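Local coordinates for uncharacterized protein (Bacteroides uniformis, PDB 4Q5K) that probably acts as a papain-like N-acetylmuramoyl-L-alanine amidase on cell-wall muropeptides and binds the disaccharide N-acetylglucosaminyl-1,6-anhydro-N-acetylmuramic acid, at residues Y14-Y19 with D210-V215; D40-V45 with A189-A194; L118-M123 with K145-L150. All blocks are in the same frame, centred on the assembly; numbering follows the deposited sequence.

Interaction 1: Y14-Y19 with D210-V215. With 2YP ((2R)-2-[[(1R,2S,3R,4R,5R)-4-acetamido-2-[(2S,3R,4R,5S,6R)-3-acetamido-6-(hydroxymethyl)-4,5-bis(oxidanyl)oxan-2-yl]oxy-6,8-dioxabicyclo[3.2.1]octan-3-yl]oxy]propanoic acid), chain B.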
loop_
_atom_site.group_PDB
_atom_site.type_symbol
_atom_site.label_atom_id
_atom_site.label_comp_id
_atom_site.label_asym_id
_atom_site.label_seq_id
_atom_site.Cartn_x
_atom_site.Cartn_y
_atom_site.Cartn_z
ATOM N N TYR A 14 11.120 -8.309 7.438
ATOM C CA TYR A 14 10.904 -8.832 6.083
ATOM C C TYR A 14 12.092 -8.653 5.159
ATOM O O TYR A 14 12.038 -9.101 4.025
ATOM C CB TYR A 14 9.649 -8.229 5.400
ATOM C CG TYR A 14 8.368 -8.859 5.881
ATOM C CD1 TYR A 14 7.785 -8.469 7.063
ATOM C CD2 TYR A 14 7.744 -9.863 5.147
ATOM C CE1 TYR A 14 6.622 -9.062 7.523
ATOM C CE2 TYR A 14 6.579 -10.452 5.587
ATOM C CZ TYR A 14 6.022 -10.059 6.787
ATOM O OH TYR A 14 4.861 -10.651 7.238
ATOM N N LEU A 15 13.182 -8.043 5.620
ATOM C CA LEU A 15 14.315 -7.872 4.730
ATOM C C LEU A 15 14.732 -9.238 4.175
ATOM O O LEU A 15 14.762 -10.234 4.886
ATOM C CB LEU A 15 15.494 -7.199 5.410
ATOM C CG LEU A 15 15.284 -5.726 5.742
ATOM C CD1 LEU A 15 16.404 -5.204 6.603
ATOM C CD2 LEU A 15 15.157 -4.907 4.458
ATOM N N ASP A 16 15.048 -9.245 2.878
ATOM C CA ASP A 16 15.483 -10.440 2.105
ATOM C C ASP A 16 14.350 -11.395 1.720
ATOM O O ASP A 16 14.580 -12.321 0.962
ATOM C CB ASP A 16 16.623 -11.203 2.801
ATOM C CG ASP A 16 17.896 -10.388 2.908
ATOM O OD1 ASP A 16 18.172 -9.563 2.026
ATOM O OD2 ASP A 16 18.645 -10.556 3.882
ATOM N N VAL A 17 13.123 -11.157 2.178
ATOM C CA VAL A 17 12.008 -11.975 1.709
ATOM C C VAL A 17 11.863 -11.752 0.197
ATOM O O VAL A 17 11.892 -10.601 -0.258
ATOM C CB VAL A 17 10.711 -11.641 2.463
ATOM C CG1 VAL A 17 9.515 -12.300 1.824
ATOM C CG2 VAL A 17 10.832 -12.061 3.930
ATOM N N PRO A 18 11.719 -12.829 -0.591
ATOM C CA PRO A 18 11.601 -12.647 -2.031
ATOM C C PRO A 18 10.401 -11.847 -2.498
ATOM O O PRO A 18 9.307 -11.955 -1.933
ATOM C CB PRO A 18 11.488 -14.086 -2.567
ATOM C CG PRO A 18 12.195 -14.904 -1.542
ATOM C CD PRO A 18 11.889 -14.245 -0.229
ATOM N N TYR A 19 10.637 -11.082 -3.562
ATOM C CA TYR A 19 9.589 -10.432 -4.326
ATOM C C TYR A 19 8.998 -11.434 -5.315
ATOM O O TYR A 19 9.734 -12.024 -6.097
ATOM C CB TYR A 19 10.163 -9.237 -5.105
ATOM C CG TYR A 19 9.091 -8.431 -5.813
ATOM C CD1 TYR A 19 8.521 -8.897 -6.990
ATOM C CD2 TYR A 19 8.628 -7.227 -5.299
ATOM C CE1 TYR A 19 7.532 -8.194 -7.647
ATOM C CE2 TYR A 19 7.631 -6.509 -5.953
ATOM C CZ TYR A 19 7.088 -7.012 -7.127
ATOM O OH TYR A 19 6.093 -6.347 -7.802
ATOM N N ASP A 210 15.301 -5.586 -7.373
ATOM C CA ASP A 210 16.232 -6.391 -6.556
ATOM C C ASP A 210 15.702 -7.784 -6.210
ATOM O O ASP A 210 16.451 -8.612 -5.671
ATOM C CB ASP A 210 16.595 -5.665 -5.267
ATOM C CG ASP A 210 17.265 -4.343 -5.523
ATOM O OD1 ASP A 210 18.038 -4.244 -6.493
ATOM O OD2 ASP A 210 17.002 -3.397 -4.770
ATOM N N LYS A 211 14.420 -7.991 -6.515
ATOM C CA LYS A 211 13.728 -9.270 -6.337
ATOM C C LYS A 211 13.570 -9.679 -4.866
ATOM O O LYS A 211 13.394 -10.861 -4.556
ATOM C CB LYS A 211 14.392 -10.379 -7.173
ATOM C CG LYS A 211 14.526 -10.027 -8.678
ATOM C CD LYS A 211 13.141 -9.962 -9.335
ATOM C CE LYS A 211 13.176 -9.453 -10.777
ATOM N NZ LYS A 211 11.829 -8.943 -11.198
ATOM N N LYS A 212 13.580 -8.690 -3.964
ATOM C CA LYS A 212 13.396 -8.960 -2.546
ATOM C C LYS A 212 13.059 -7.673 -1.827
ATOM O O LYS A 212 13.129 -6.580 -2.384
ATOM C CB LYS A 212 14.649 -9.599 -1.940
ATOM C CG LYS A 212 15.881 -8.724 -2.010
ATOM C CD LYS A 212 17.170 -9.493 -1.752
ATOM C CE LYS A 212 18.359 -8.636 -2.042
ATOM N NZ LYS A 212 19.647 -9.413 -2.001
ATOM N N VAL A 213 12.711 -7.821 -0.559
ATOM C CA VAL A 213 12.502 -6.685 0.329
ATOM C C VAL A 213 13.854 -6.122 0.737
ATOM O O VAL A 213 14.728 -6.853 1.214
ATOM C CB VAL A 213 11.696 -7.091 1.569
ATOM C CG1 VAL A 213 11.518 -5.901 2.507
ATOM C CG2 VAL A 213 10.368 -7.683 1.161
ATOM N N VAL A 214 14.003 -4.814 0.570
ATOM C CA VAL A 214 15.253 -4.100 0.802
ATOM C C VAL A 214 15.024 -2.791 1.568
ATOM O O VAL A 214 13.918 -2.265 1.599
ATOM C CB VAL A 214 15.933 -3.726 -0.555
ATOM C CG1 VAL A 214 16.179 -4.964 -1.426
ATOM C CG2 VAL A 214 15.148 -2.690 -1.329
ATOM N N VAL A 215 16.105 -2.281 2.150
ATOM C CA VAL A 215 16.224 -0.867 2.469
ATOM C C VAL A 215 16.783 -0.176 1.247
ATOM O O VAL A 215 17.796 -0.615 0.676
ATOM C CB VAL A 215 17.153 -0.614 3.665
ATOM C CG1 VAL A 215 17.145 0.891 3.976
ATOM C CG2 VAL A 215 16.731 -1.431 4.866
HETATM C C1 2YP B . -1.895 -4.033 -6.481
HETATM O O1 2YP B . -1.004 -3.373 -7.306
HETATM C C2 2YP B . -3.090 -4.407 -7.339
HETATM C C3 2YP B . -4.051 -5.315 -6.569
HETATM O O3 2YP B . -4.971 -5.881 -7.484
HETATM C C4 2YP B . -3.321 -6.448 -5.855
HETATM O OAC 2YP B . -2.823 -3.094 -9.848
HETATM C CAB 2YP B . -3.569 -2.616 -8.980
HETATM C CAA 2YP B . -4.283 -1.319 -9.184
HETATM N N2 2YP B . -3.778 -3.211 -7.796
HETATM O O4 2YP B . -4.216 -7.073 -4.938
HETATM C C5 2YP B . -2.131 -5.903 -5.074
HETATM C C6 2YP B . -1.299 -6.985 -4.403
HETATM O O6 2YP B . -0.751 -7.921 -5.334
HETATM O O5 2YP B . -1.267 -5.191 -5.977
HETATM C CA4 2YP B . 0.053 -2.626 -6.687
HETATM C CA3 2YP B . 1.022 -2.346 -7.832
HETATM O OAH 2YP B . 2.360 -2.294 -7.318
HETATM C CAI 2YP B . 3.160 -3.394 -7.783
HETATM C CAJ 2YP B . 2.859 -4.627 -6.947
HETATM C CAL 2YP B . 4.640 -2.995 -7.774
HETATM O OAM 2YP B . 5.504 -3.882 -7.747
HETATM O O 2YP B . 4.856 -1.744 -7.797
HETATM C CA5 2YP B . -0.473 -1.344 -6.040
HETATM O OA5 2YP B . -1.069 -0.507 -7.064
HETATM C CA6 2YP B . 0.620 -0.438 -5.492
HETATM O OA6 2YP B . 0.940 0.410 -6.610
HETATM C CA1 2YP B . 0.077 0.024 -7.675
HETATM C CA2 2YP B . 0.718 -1.038 -8.573
HETATM N NAD 2YP B . -0.119 -1.278 -9.740
HETATM C CAE 2YP B . 0.187 -0.870 -10.956
HETATM O OAG 2YP B . 1.221 -0.253 -11.184
HETATM C CAF 2YP B . -0.806 -1.197 -12.033
HETATM O O HOH W 1 17.416 -7.195 1.081
HETATM O O HOH W 2 20.714 -9.228 0.925
#
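V213 presses its branched side chain into the turn Y14-V17, with CB 3.2 Å from Y14 O. Because CG1 lies anti to the backbone N (chi1 178°), CG2 is turned to V17, 4.2 Å from its CB, while CG1 meets Y14 CB and L15. The L15 side chain crosses that of V215 obliquely, CD2 reaching V215 CG2 at 3.8 Å. Replacing V213 by an alanine would probably open a gap under the turn and leave Y14, L15 and V17 without their shared apolar partner. Backbone bonds hold this packing in place: D16 N donates to V213 O, V213 N to V17 O and Y19 N to K211 O, each at 2.9 Å. A water donates to both D16 OD1 and V213 O, and a second one links D16 OD1 to K212 NZ, charges that stay 4.3 Å apart. So anchored, Y19 sends its ring away from the strand and, in the conformer described, OH donates to the lactyl carboxylate atom OAM of the ligand at 2.5 Å. The segment is thus a type II beta turn, closed by V17 N to Y14 O and docked on strand 212-215, where a single bridge pairs P18, just after the turn, with K212.

Interaction 2: D40-V45 with A189-A194. With 2YP ((2R)-2-[[(1R,2S,3R,4R,5R)-4-acetamido-2-[(2S,3R,4R,5S,6R)-3-acetamido-6-(hydroxymethyl)-4,5-bis(oxidanyl)oxan-2-yl]oxy-6,8-dioxabicyclo[3.2.1]octan-3-yl]oxy]propanoic acid), chain B.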
loop_
_atom_site.group_PDB
_atom_site.type_symbol
_atom_site.label_atom_id
_atom_site.label_comp_id
_atom_site.label_asym_id
_atom_site.label_seq_id
_atom_site.Cartn_x
_atom_site.Cartn_y
_atom_site.Cartn_z
ATOM N N ASP A 40 4.802 -8.678 -2.611
ATOM C CA ASP A 40 5.013 -7.512 -3.452
ATOM C C ASP A 40 4.899 -6.261 -2.603
ATOM O O ASP A 40 4.747 -6.346 -1.381
ATOM C CB ASP A 40 4.110 -7.527 -4.701
ATOM C CG ASP A 40 2.641 -7.397 -4.394
ATOM O OD1 ASP A 40 2.282 -6.677 -3.438
ATOM O OD2 ASP A 40 1.849 -8.000 -5.150
ATOM N N CYS A 41 4.986 -5.078 -3.205
ATOM C CA CYS A 41 5.090 -3.874 -2.376
ATOM C C CYS A 41 3.842 -3.661 -1.521
ATOM O O CYS A 41 3.937 -3.139 -0.409
ATOM C CB CYS A 41 5.364 -2.621 -3.214
ATOM S SG CYS A 41 4.058 -2.185 -4.336
ATOM N N THR A 42 2.686 -4.073 -2.045
ATOM C CA THR A 42 1.432 -3.908 -1.348
ATOM C C THR A 42 1.212 -4.991 -0.303
ATOM O O THR A 42 0.870 -4.692 0.834
ATOM C CB THR A 42 0.257 -3.822 -2.338
ATOM O OG1 THR A 42 0.480 -2.704 -3.215
ATOM C CG2 THR A 42 -1.064 -3.691 -1.642
ATOM N N THR A 43 1.425 -6.248 -0.656
ATOM C CA THR A 43 1.192 -7.277 0.331
ATOM C C THR A 43 2.166 -7.154 1.506
ATOM O O THR A 43 1.791 -7.397 2.648
ATOM C CB THR A 43 1.188 -8.721 -0.244
ATOM O OG1 THR A 43 2.508 -9.113 -0.631
ATOM C CG2 THR A 43 0.225 -8.872 -1.415
ATOM N N LEU A 44 3.383 -6.682 1.259
ATOM C CA LEU A 44 4.327 -6.439 2.349
ATOM C C LEU A 44 3.717 -5.480 3.372
ATOM O O LEU A 44 3.704 -5.741 4.572
ATOM C CB LEU A 44 5.641 -5.849 1.827
ATOM C CG LEU A 44 6.605 -5.370 2.935
ATOM C CD1 LEU A 44 7.073 -6.529 3.829
ATOM C CD2 LEU A 44 7.787 -4.629 2.328
ATOM N N VAL A 45 3.247 -4.336 2.897
ATOM C CA VAL A 45 2.685 -3.335 3.787
ATOM C C VAL A 45 1.472 -3.908 4.527
ATOM O O VAL A 45 1.303 -3.673 5.717
ATOM C CB VAL A 45 2.305 -2.050 3.000
ATOM C CG1 VAL A 45 1.437 -1.130 3.832
ATOM C CG2 VAL A 45 3.568 -1.362 2.564
ATOM N N ALA A 189 1.629 3.922 -7.703
ATOM C CA ALA A 189 2.442 2.937 -8.410
ATOM C C ALA A 189 3.312 2.040 -7.543
ATOM O O ALA A 189 3.778 1.010 -8.018
ATOM C CB ALA A 189 3.343 3.658 -9.397
ATOM N N HIS A 190 3.543 2.419 -6.287
ATOM C CA HIS A 190 4.480 1.709 -5.445
ATOM C C HIS A 190 4.220 2.148 -4.006
ATOM O O HIS A 190 3.663 3.205 -3.766
ATOM C CB HIS A 190 5.920 2.020 -5.890
ATOM C CG HIS A 190 6.964 1.174 -5.222
ATOM N ND1 HIS A 190 6.770 -0.162 -4.956
ATOM C CD2 HIS A 190 8.194 1.473 -4.749
ATOM C CE1 HIS A 190 7.846 -0.655 -4.373
ATOM N NE2 HIS A 190 8.722 0.317 -4.239
HETATM N N MSE A 191 4.652 1.334 -3.062
HETATM C CA MSE A 191 4.482 1.602 -1.634
HETATM C C MSE A 191 5.655 1.073 -0.845
HETATM O O MSE A 191 6.357 0.163 -1.296
HETATM C CB MSE A 191 3.232 0.871 -1.080
HETATM C CG MSE A 191 1.982 1.090 -1.802
HETATM SE SE MSE A 191 0.552 0.148 -1.068
HETATM C CE MSE A 191 0.210 1.398 0.357
ATOM N N GLY A 192 5.815 1.606 0.361
ATOM C CA GLY A 192 6.794 1.096 1.296
ATOM C C GLY A 192 6.628 1.741 2.658
ATOM O O GLY A 192 5.628 2.409 2.923
ATOM N N ILE A 193 7.629 1.529 3.499
ATOM C CA ILE A 193 7.614 1.972 4.890
ATOM C C ILE A 193 8.781 2.929 5.114
ATOM O O ILE A 193 9.916 2.624 4.740
ATOM C CB ILE A 193 7.696 0.771 5.872
ATOM C CG1 ILE A 193 6.491 -0.160 5.668
ATOM C CG2 ILE A 193 7.755 1.251 7.304
ATOM C CD1 ILE A 193 6.605 -1.515 6.285
ATOM N N ALA A 194 8.487 4.090 5.701
ATOM C CA ALA A 194 9.508 5.097 5.964
ATOM C C ALA A 194 10.535 4.620 6.987
ATOM O O ALA A 194 10.181 4.066 8.019
ATOM C CB ALA A 194 8.849 6.373 6.470
HETATM C C1 2YP B . -1.895 -4.033 -6.481
HETATM O O1 2YP B . -1.004 -3.373 -7.306
HETATM C C2 2YP B . -3.090 -4.407 -7.339
HETATM C C3 2YP B . -4.051 -5.315 -6.569
HETATM O O3 2YP B . -4.971 -5.881 -7.484
HETATM C C4 2YP B . -3.321 -6.448 -5.855
HETATM O OAC 2YP B . -2.823 -3.094 -9.848
HETATM C CAB 2YP B . -3.569 -2.616 -8.980
HETATM C CAA 2YP B . -4.283 -1.319 -9.184
HETATM N N2 2YP B . -3.778 -3.211 -7.796
HETATM O O4 2YP B . -4.216 -7.073 -4.938
HETATM C C5 2YP B . -2.131 -5.903 -5.074
HETATM C C6 2YP B . -1.299 -6.985 -4.403
HETATM O O6 2YP B . -0.751 -7.921 -5.334
HETATM O O5 2YP B . -1.267 -5.191 -5.977
HETATM C CA4 2YP B . 0.053 -2.626 -6.687
HETATM C CA3 2YP B . 1.022 -2.346 -7.832
HETATM O OAH 2YP B . 2.360 -2.294 -7.318
HETATM C CAI 2YP B . 3.160 -3.394 -7.783
HETATM C CAJ 2YP B . 2.859 -4.627 -6.947
HETATM C CAL 2YP B . 4.640 -2.995 -7.774
HETATM O OAM 2YP B . 5.504 -3.882 -7.747
HETATM O O 2YP B . 4.856 -1.744 -7.797
HETATM C CA5 2YP B . -0.473 -1.344 -6.040
HETATM O OA5 2YP B . -1.069 -0.507 -7.064
HETATM C CA6 2YP B . 0.620 -0.438 -5.492
HETATM O OA6 2YP B . 0.940 0.410 -6.610
HETATM C CA1 2YP B . 0.077 0.024 -7.675
HETATM C CA2 2YP B . 0.718 -1.038 -8.573
HETATM N NAD 2YP B . -0.119 -1.278 -9.740
HETATM C CAE 2YP B . 0.187 -0.870 -10.956
HETATM O OAG 2YP B . 1.221 -0.253 -11.184
HETATM C CAF 2YP B . -0.806 -1.197 -12.033
HETATM O O HOH W 3 6.779 -2.316 -0.124
#
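C41 and V45, one turn apart on helix 41-53, face H190 and M191-I193 of strand 188-197; helix segment 41-45 and strand segment 189-194 run 33° apart. Just before the helix, D40 caps it: OD1 accepts from T43 N at 2.9 Å and weakly from T42 N, while D40 N donates to T43 OG1, completing a capping box. The other oxygen, OD2, accepts from ligand O6 at 2.6 Å, so one carboxylate serves both helix and sugar. C41 follows, its CB 3.3 Å from H190 ND1. SG sits between the backbone N and carbonyl carbon (chi1 65°), at the edge of the imidazole, where ND1 makes a weak bond to it of 3.4 Å; NE2 is hydrogen-bonded to H205 ND1, which fixes the ring's rotation. A water donates to C41 O and M191 O, tying the two backbones together. At T42, OG1 lies 3.6 Å from the selenium of M191, modelled as selenomethionine, and 3.2 Å from ligand CA6, buried with no polar partner in the model. Last, V45 CG2 packs on G192 CA at 4.2 Å, and also on M191 and I193. A cysteine opening a helix against a strand-borne histidine backed by a second histidine is consistent with the Cys-His-His active site of NlpC-type papain-fold enzymes.

Interaction 3: L118-M123 with K145-L150. With 2YP ((2R)-2-[[(1R,2S,3R,4R,5R)-4-acetamido-2-[(2S,3R,4R,5S,6R)-3-acetamido-6-(hydroxymethyl)-4,5-bis(oxidanyl)oxan-2-yl]oxy-6,8-dioxabicyclo[3.2.1]octan-3-yl]oxy]propanoic acid), chain B.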
loop_
_atom_site.group_PDB
_atom_site.type_symbol
_atom_site.label_atom_id
_atom_site.label_comp_id
_atom_site.label_asym_id
_atom_site.label_seq_id
_atom_site.Cartn_x
_atom_site.Cartn_y
_atom_site.Cartn_z
ATOM N N LEU A 118 -8.038 12.709 -8.301
ATOM C CA LEU A 118 -7.918 11.321 -8.731
ATOM C C LEU A 118 -8.606 11.103 -10.088
ATOM O O LEU A 118 -9.677 11.645 -10.365
ATOM C CB LEU A 118 -8.540 10.401 -7.690
ATOM C CG LEU A 118 -7.926 10.416 -6.299
ATOM C CD1 LEU A 118 -8.768 9.576 -5.336
ATOM C CD2 LEU A 118 -6.512 9.899 -6.308
ATOM N N SER A 119 -7.927 10.321 -10.919
ATOM C CA SER A 119 -8.470 9.842 -12.190
ATOM C C SER A 119 -8.065 8.366 -12.293
ATOM O O SER A 119 -6.906 8.027 -12.552
ATOM C CB SER A 119 -7.958 10.707 -13.340
ATOM O OG SER A 119 -8.446 10.242 -14.563
ATOM N N ILE A 120 -9.044 7.495 -12.040
ATOM C CA ILE A 120 -8.778 6.086 -11.838
ATOM C C ILE A 120 -9.584 5.257 -12.825
ATOM O O ILE A 120 -10.802 5.340 -12.851
ATOM C CB ILE A 120 -9.060 5.691 -10.362
ATOM C CG1 ILE A 120 -8.004 6.348 -9.435
ATOM C CG2 ILE A 120 -9.049 4.185 -10.201
ATOM C CD1 ILE A 120 -8.223 6.098 -7.943
ATOM N N SER A 121 -8.877 4.496 -13.658
ATOM C CA SER A 121 -9.478 3.673 -14.710
ATOM C C SER A 121 -8.543 2.600 -15.254
ATOM O O SER A 121 -8.900 1.928 -16.190
ATOM C CB SER A 121 -9.928 4.560 -15.876
ATOM O OG SER A 121 -8.827 5.235 -16.425
ATOM N N TYR A 122 -7.376 2.418 -14.661
ATOM C CA TYR A 122 -6.342 1.543 -15.222
ATOM C C TYR A 122 -6.799 0.108 -15.406
ATOM O O TYR A 122 -6.565 -0.477 -16.463
ATOM C CB TYR A 122 -5.084 1.575 -14.329
ATOM C CG TYR A 122 -3.874 0.878 -14.902
ATOM C CD1 TYR A 122 -2.990 1.535 -15.737
ATOM C CD2 TYR A 122 -3.632 -0.457 -14.617
ATOM C CE1 TYR A 122 -1.891 0.873 -16.268
ATOM C CE2 TYR A 122 -2.534 -1.113 -15.137
ATOM C CZ TYR A 122 -1.664 -0.441 -15.948
ATOM O OH TYR A 122 -0.571 -1.089 -16.453
HETATM N N MSE A 123 -7.421 -0.473 -14.391
HETATM C CA MSE A 123 -7.738 -1.894 -14.440
HETATM C C MSE A 123 -8.798 -2.217 -15.490
HETATM O O MSE A 123 -8.621 -3.151 -16.276
HETATM C CB MSE A 123 -8.197 -2.397 -13.083
HETATM C CG MSE A 123 -7.112 -2.303 -12.028
HETATM SE SE MSE A 123 -7.712 -2.842 -10.273
HETATM C CE MSE A 123 -7.784 -4.739 -10.543
ATOM N N LYS A 145 -17.564 0.643 -11.958
ATOM C CA LYS A 145 -18.370 1.376 -10.987
ATOM C C LYS A 145 -17.527 1.856 -9.803
ATOM O O LYS A 145 -17.682 2.999 -9.329
ATOM C CB LYS A 145 -19.550 0.527 -10.506
ATOM C CG LYS A 145 -20.621 0.346 -11.566
ATOM C CD LYS A 145 -21.836 -0.374 -11.041
ATOM C CE LYS A 145 -22.727 -0.829 -12.180
ATOM N NZ LYS A 145 -23.947 -1.534 -11.703
ATOM N N ILE A 146 -16.621 1.004 -9.337
ATOM C CA ILE A 146 -15.707 1.354 -8.254
ATOM C C ILE A 146 -14.780 2.506 -8.697
ATOM O O ILE A 146 -14.602 3.487 -7.973
ATOM C CB ILE A 146 -14.941 0.109 -7.779
ATOM C CG1 ILE A 146 -15.883 -0.803 -6.992
ATOM C CG2 ILE A 146 -13.717 0.473 -6.945
ATOM C CD1 ILE A 146 -15.415 -2.229 -6.921
ATOM N N GLU A 147 -14.214 2.396 -9.895
ATOM C CA GLU A 147 -13.364 3.436 -10.459
ATOM C C GLU A 147 -14.109 4.769 -10.538
ATOM O O GLU A 147 -13.553 5.801 -10.198
ATOM C CB GLU A 147 -12.886 3.039 -11.851
ATOM C CG GLU A 147 -11.909 1.848 -11.811
ATOM C CD GLU A 147 -11.626 1.219 -13.170
ATOM O OE1 GLU A 147 -12.351 1.521 -14.141
ATOM O OE2 GLU A 147 -10.705 0.381 -13.236
ATOM N N GLN A 148 -15.345 4.746 -11.016
ATOM C CA GLN A 148 -16.119 5.970 -11.127
ATOM C C GLN A 148 -16.366 6.604 -9.773
ATOM O O GLN A 148 -16.343 7.831 -9.650
ATOM C CB GLN A 148 -17.447 5.667 -11.778
ATOM C CG GLN A 148 -17.382 5.330 -13.267
ATOM C CD GLN A 148 -18.639 4.588 -13.755
ATOM O OE1 GLN A 148 -19.672 4.546 -13.066
ATOM N NE2 GLN A 148 -18.554 4.011 -14.944
ATOM N N SER A 149 -16.579 5.765 -8.754
ATOM C CA SER A 149 -16.785 6.239 -7.387
ATOM C C SER A 149 -15.556 6.907 -6.821
ATOM O O SER A 149 -15.673 7.838 -6.027
ATOM C CB SER A 149 -17.242 5.103 -6.438
ATOM O OG SER A 149 -16.170 4.284 -5.916
ATOM N N LEU A 150 -14.382 6.418 -7.210
ATOM C CA LEU A 150 -13.118 6.962 -6.700
ATOM C C LEU A 150 -12.683 8.219 -7.435
ATOM O O LEU A 150 -12.114 9.128 -6.839
ATOM C CB LEU A 150 -12.015 5.914 -6.829
ATOM C CG LEU A 150 -12.130 4.665 -5.958
ATOM C CD1 LEU A 150 -11.206 3.549 -6.406
ATOM C CD2 LEU A 150 -11.862 4.993 -4.476
HETATM C C1 2YP B . -1.895 -4.033 -6.481
HETATM O O1 2YP B . -1.004 -3.373 -7.306
HETATM C C2 2YP B . -3.090 -4.407 -7.339
HETATM C C3 2YP B . -4.051 -5.315 -6.569
HETATM O O3 2YP B . -4.971 -5.881 -7.484
HETATM C C4 2YP B . -3.321 -6.448 -5.855
HETATM O OAC 2YP B . -2.823 -3.094 -9.848
HETATM C CAB 2YP B . -3.569 -2.616 -8.980
HETATM C CAA 2YP B . -4.283 -1.319 -9.184
HETATM N N2 2YP B . -3.778 -3.211 -7.796
HETATM O O4 2YP B . -4.216 -7.073 -4.938
HETATM C C5 2YP B . -2.131 -5.903 -5.074
HETATM C C6 2YP B . -1.299 -6.985 -4.403
HETATM O O6 2YP B . -0.751 -7.921 -5.334
HETATM O O5 2YP B . -1.267 -5.191 -5.977
HETATM C CA4 2YP B . 0.053 -2.626 -6.687
HETATM C CA3 2YP B . 1.022 -2.346 -7.832
HETATM O OAH 2YP B . 2.360 -2.294 -7.318
HETATM C CAI 2YP B . 3.160 -3.394 -7.783
HETATM C CAJ 2YP B . 2.859 -4.627 -6.947
HETATM C CAL 2YP B . 4.640 -2.995 -7.774
HETATM O OAM 2YP B . 5.504 -3.882 -7.747
HETATM O O 2YP B . 4.856 -1.744 -7.797
HETATM C CA5 2YP B . -0.473 -1.344 -6.040
HETATM O OA5 2YP B . -1.069 -0.507 -7.064
HETATM C CA6 2YP B . 0.620 -0.438 -5.492
HETATM O OA6 2YP B . 0.940 0.410 -6.610
HETATM C CA1 2YP B . 0.077 0.024 -7.675
HETATM C CA2 2YP B . 0.718 -1.038 -8.573
HETATM N NAD 2YP B . -0.119 -1.278 -9.740
HETATM C CAE 2YP B . 0.187 -0.870 -10.956
HETATM O OAG 2YP B . 1.221 -0.253 -11.184
HETATM C CAF 2YP B . -0.806 -1.197 -12.033
#
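The carboxylate of E147 lies flat under the backbone of S121, whose CA stands directly over it, 3.6 Å from CD. OE2 continues toward the first turn of helix 122-125 and comes within 3.6 Å of M123 N, with M123 CB close by. The charged end is held from outside the two segments: OE2 is hydrogen-bonded to Y90 OH, which also bonds M123 N, and OE1 to S124 OG. Gripped at both oxygens and next to a helix start, the carboxylate is probably favoured in its ionised form. The other flat group, the Y122 ring, leads away from helix 137-150. It meets the methyl of the anhydromuramic acetamide obliquely, CE2 to ligand CAF 3.6 Å, and also meets the ring of H126, their planes about 55° apart. The neighbouring M123, a selenomethionine extended through chi2 (177°), brings SE to 3.9 Å from CAA, the acetamide methyl of the glucosamine unit.

Extended beyond CG (chi2 168°), E147 carries its carboxylate out to S121. Nearer the helix backbone, carbon atoms pack on I120 and L150, with two carbonyl oxygens among the partners. E147 CB lies 3.3 Å from I120 O, and CG rests against I120 CG2. I120 CD1 sits on L150 CB at 4.0 Å, and L118 CD1 touches the carbonyl oxygen of L150, where the helix ends. S151 OG joins these backbones, bonding both I120 N and E147 O. Thus the segment from strand 115-117 into helix 122-125 is laid along the last turns of helix 137-150 and held by a buried glutamate, while Y122 and M123 line the disaccharide pocket at the two acetamide methyls.

The disaccharide is common ground for all three contacts. Interactions 1 and 2, with centres 11 Å apart, touch directly: the Y14 ring packs on the helix through CG to L44 CD1 at 3.4 Å, and Y19 CE2 lies 3.8 Å from D40 CA, so the segment 14-19 backs the helix that starts with C41. Their second segments belong to one antiparallel sheet. Interaction 3 stands apart, its centre 21 Å from that of interaction 2 and 30 Å from that of interaction 1, with nearest atoms about 9 and 12 Å away. The ligand spans this gap: interactions 1 and 2 meet its lactyl carboxylate and hydroxymethyl groups, and 118-123 its acetamide methyls.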